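Local coordinates for possible adenyl cyclase-associated protein (Cryptosporidium parvum, PDB 2B0R), which probably binds and sequesters monomeric actin through its C-terminal beta-helical domain, as related parasite cyclase-associated proteins are thought to do, at residues A[139-144]-A[173-178]. Residues are numbered along the deposited sequence; the frame is centred on the assembly and turned at random.
Sequences KVNIYT and WKELAI
Tyr143 drives one edge of its phenol ring into the face of the Trp173 indole, a T-shaped aromatic pair joining two strands that are not neighbours in their sheet. The ring planes stand at 78°, and the centroid of the tyrosine lies 4.9 Å from that of the indole's six-membered ring. Tyr143 CD2 does the touching: it sits 3.6 Å above the indole plane, over the centre of the ring, and comes within 3.8 Å of Trp173 CE2. Tyr143 CB follows on the same face, over the rim of the six-membered ring and 3.9 Å from Trp173 CH2. With CG anti to the carbonyl carbon in both (chi1 -59° for Tyr143, -65° for Trp173) and CB already pointing toward the other strand, the side chains are carried together and cross at about a right angle. One residue further on, the backbone Thr144 O lies at the indole edge, near its plane and 3.7 Å from Trp173 CZ3.

Strand 161-166 runs between the two segments, parallel to 140-143 and antiparallel to 173-177, the sheet's last strand within the chain. The tryptophan thus reaches past that strand across a face of the right-handed parallel beta-helix known from CAP C-terminal domains. Gln124, on strand 121-125, is touched by the side chains of both Tyr143 and Trp173. Asn141 and Glu175 approach more loosely, and the amide oxygen of Asn141 is taken by Asn162.

Mainly apolar and aromatic, the contact probably owes its cohesion to dispersion and to the weakly positive C-H edge of Tyr143 meeting the electron-rich indole face.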
ATOM      1  N   LYS A 139      -1.438   3.872 -10.130  1.00 53.68           N
ATOM      2  CA  LYS A 139      -1.308   4.816 -11.253  1.00 56.11           C
ATOM      3  C   LYS A 139      -2.428   5.882 -11.145  1.00 52.79           C
ATOM      4  O   LYS A 139      -3.392   5.892 -11.915  1.00 54.19           O
ATOM      5  CB  LYS A 139      -1.284   4.075 -12.629  1.00 59.81           C
ATOM      6  CG  LYS A 139      -0.559   4.836 -13.798  1.00 63.38           C
ATOM      7  CD  LYS A 139      -0.781   4.160 -15.208  1.00 59.58           C
ATOM      8  N   VAL A 140      -2.309   6.736 -10.138  1.00 49.38           N
ATOM      9  CA  VAL A 140      -3.233   7.829  -9.968  1.00 47.28           C
ATOM     10  C   VAL A 140      -2.455   9.103 -10.121  1.00 47.09           C
ATOM     11  O   VAL A 140      -1.445   9.310  -9.451  1.00 44.61           O
ATOM     12  CB  VAL A 140      -3.939   7.823  -8.587  1.00 45.46           C
ATOM     13  CG1 VAL A 140      -4.801   9.088  -8.430  1.00 43.21           C
ATOM     14  CG2 VAL A 140      -4.796   6.587  -8.415  1.00 41.87           C
ATOM     15  N   ASN A 141      -2.921   9.948 -11.031  1.00 48.84           N
ATOM     16  CA  ASN A 141      -2.335  11.253 -11.267  1.00 47.47           C
ATOM     17  C   ASN A 141      -3.333  12.335 -10.869  1.00 46.21           C
ATOM     18  O   ASN A 141      -4.510  12.333 -11.278  1.00 45.39           O
ATOM     19  CB  ASN A 141      -1.936  11.406 -12.739  1.00 49.94           C
ATOM     20  CG  ASN A 141      -0.505  10.889 -13.044  1.00 51.85           C
ATOM     21  OD1 ASN A 141       0.049  10.049 -12.343  1.00 49.62           O
ATOM     22  ND2 ASN A 141       0.072  11.398 -14.135  1.00 52.37           N
ATOM     23  N   ILE A 142      -2.851  13.261 -10.062  1.00 46.05           N
ATOM     24  CA  ILE A 142      -3.672  14.334  -9.536  1.00 45.78           C
ATOM     25  C   ILE A 142      -3.149  15.642 -10.046  1.00 44.97           C
ATOM     26  O   ILE A 142      -2.000  15.996  -9.766  1.00 44.94           O
ATOM     27  CB  ILE A 142      -3.662  14.320  -7.981  1.00 42.40           C
ATOM     28  CG1 ILE A 142      -4.377  13.072  -7.482  1.00 41.05           C
ATOM     29  CG2 ILE A 142      -4.368  15.517  -7.453  1.00 41.02           C
ATOM     30  CD1 ILE A 142      -4.084  12.765  -6.048  1.00 45.75           C
ATOM     31  N   TYR A 143      -3.989  16.351 -10.804  1.00 47.87           N
ATOM     32  CA  TYR A 143      -3.624  17.659 -11.389  1.00 52.15           C
ATOM     33  C   TYR A 143      -4.247  18.792 -10.598  1.00 54.50           C
ATOM     34  O   TYR A 143      -5.482  18.870 -10.479  1.00 56.43           O
ATOM     35  CB  TYR A 143      -4.039  17.754 -12.862  1.00 53.75           C
ATOM     36  CG  TYR A 143      -3.410  16.686 -13.744  1.00 55.68           C
ATOM     37  CD1 TYR A 143      -3.934  15.390 -13.794  1.00 54.65           C
ATOM     38  CD2 TYR A 143      -2.295  16.966 -14.517  1.00 54.22           C
ATOM     39  CE1 TYR A 143      -3.356  14.430 -14.573  1.00 55.45           C
ATOM     40  CE2 TYR A 143      -1.716  15.998 -15.318  1.00 53.13           C
ATOM     41  CZ  TYR A 143      -2.251  14.746 -15.341  1.00 54.45           C
ATOM     42  OH  TYR A 143      -1.678  13.788 -16.132  1.00 58.07           O
ATOM     43  N   THR A 144      -3.407  19.657 -10.042  1.00 52.93           N
ATOM     44  CA  THR A 144      -3.919  20.676  -9.152  1.00 55.96           C
ATOM     45  C   THR A 144      -4.110  21.970  -9.904  1.00 57.80           C
ATOM     46  O   THR A 144      -3.462  22.188 -10.906  1.00 61.18           O
ATOM     47  CB  THR A 144      -3.004  20.898  -7.939  1.00 52.80           C
ATOM     48  OG1 THR A 144      -1.804  21.515  -8.370  1.00 54.80           O
ATOM     49  CG2 THR A 144      -2.645  19.592  -7.287  1.00 51.76           C
ATOM     50  N   TRP A 173       3.548  20.895 -16.482  1.00 63.61           N
ATOM     51  CA  TRP A 173       3.220  20.290 -15.232  1.00 59.05           C
ATOM     52  C   TRP A 173       4.505  19.911 -14.553  1.00 62.87           C
ATOM     53  O   TRP A 173       5.362  19.241 -15.154  1.00 61.85           O
ATOM     54  CB  TRP A 173       2.401  19.048 -15.483  1.00 57.29           C
ATOM     55  CG  TRP A 173       1.089  19.351 -16.084  1.00 57.44           C
ATOM     56  CD1 TRP A 173       0.736  19.198 -17.389  1.00 56.01           C
ATOM     57  CD2 TRP A 173      -0.064  19.877 -15.407  1.00 55.84           C
ATOM     58  NE1 TRP A 173      -0.575  19.586 -17.571  1.00 55.42           N
ATOM     59  CE2 TRP A 173      -1.088  20.011 -16.375  1.00 54.71           C
ATOM     60  CE3 TRP A 173      -0.335  20.238 -14.075  1.00 55.62           C
ATOM     61  CZ2 TRP A 173      -2.357  20.497 -16.064  1.00 54.60           C
ATOM     62  CZ3 TRP A 173      -1.597  20.727 -13.759  1.00 55.54           C
ATOM     63  CH2 TRP A 173      -2.595  20.854 -14.754  1.00 56.49           C
ATOM     64  N   LYS A 174       4.664  20.356 -13.307  1.00 65.04           N
ATOM     65  CA  LYS A 174       5.699  19.825 -12.461  1.00 64.89           C
ATOM     66  C   LYS A 174       5.129  18.509 -11.917  1.00 63.84           C
ATOM     67  O   LYS A 174       4.089  18.517 -11.279  1.00 65.82           O
ATOM     68  CB  LYS A 174       6.021  20.807 -11.336  1.00 65.87           C
ATOM     69  CG  LYS A 174       7.375  20.552 -10.672  1.00 66.55           C
ATOM     70  CD  LYS A 174       7.643  21.486  -9.474  1.00 65.71           C
ATOM     71  CE  LYS A 174       9.060  21.202  -8.879  1.00 68.81           C
ATOM     72  NZ  LYS A 174       9.452  22.105  -7.722  1.00 68.41           N
ATOM     73  N   GLU A 175       5.789  17.390 -12.217  1.00 61.31           N
ATOM     74  CA  GLU A 175       5.397  16.061 -11.720  1.00 59.39           C
ATOM     75  C   GLU A 175       6.233  15.613 -10.507  1.00 59.04           C
ATOM     76  O   GLU A 175       7.462  15.511 -10.595  1.00 57.45           O
ATOM     77  CB  GLU A 175       5.527  15.013 -12.832  1.00 57.82           C
ATOM     78  CG  GLU A 175       4.768  13.749 -12.564  1.00 58.38           C
ATOM     79  CD  GLU A 175       4.991  12.695 -13.602  1.00 60.69           C
ATOM     80  OE1 GLU A 175       4.156  12.572 -14.521  1.00 62.84           O
ATOM     81  OE2 GLU A 175       6.000  11.978 -13.507  1.00 63.36           O
ATOM     82  N   LEU A 176       5.552  15.335  -9.384  1.00 58.42           N
ATOM     83  CA  LEU A 176       6.204  14.893  -8.137  1.00 55.04           C
ATOM     84  C   LEU A 176       5.575  13.613  -7.610  1.00 54.22           C
ATOM     85  O   LEU A 176       4.359  13.547  -7.369  1.00 54.05           O
ATOM     86  CB  LEU A 176       6.158  15.993  -7.073  1.00 53.52           C
ATOM     87  CG  LEU A 176       6.953  17.281  -7.379  1.00 52.91           C
ATOM     88  CD1 LEU A 176       6.618  18.372  -6.369  1.00 50.82           C
ATOM     89  CD2 LEU A 176       8.459  17.013  -7.456  1.00 47.09           C
ATOM     90  N   ALA A 177       6.416  12.594  -7.439  1.00 51.92           N
ATOM     91  CA  ALA A 177       5.956  11.251  -7.072  1.00 50.44           C
ATOM     92  C   ALA A 177       5.711  11.171  -5.565  1.00 49.19           C
ATOM     93  O   ALA A 177       6.557  11.598  -4.790  1.00 50.46           O
ATOM     94  CB  ALA A 177       6.971  10.185  -7.536  1.00 38.44           C
ATOM     95  N   ILE A 178       4.548  10.652  -5.163  1.00 45.91           N
ATOM     96  CA  ILE A 178       4.220  10.467  -3.742  1.00 46.53           C
ATOM     97  C   ILE A 178       4.874   9.185  -3.209  1.00 46.05           C
ATOM     98  O   ILE A 178       4.753   8.138  -3.832  1.00 47.54           O
ATOM     99  CB  ILE A 178       2.691  10.397  -3.511  1.00 46.77           C
ATOM    100  CG1 ILE A 178       2.056  11.806  -3.611  1.00 44.47           C
ATOM    101  CG2 ILE A 178       2.367   9.714  -2.168  1.00 40.74           C
ATOM    102  CD1 ILE A 178       0.540  11.801  -3.974  1.00 43.22           C
TER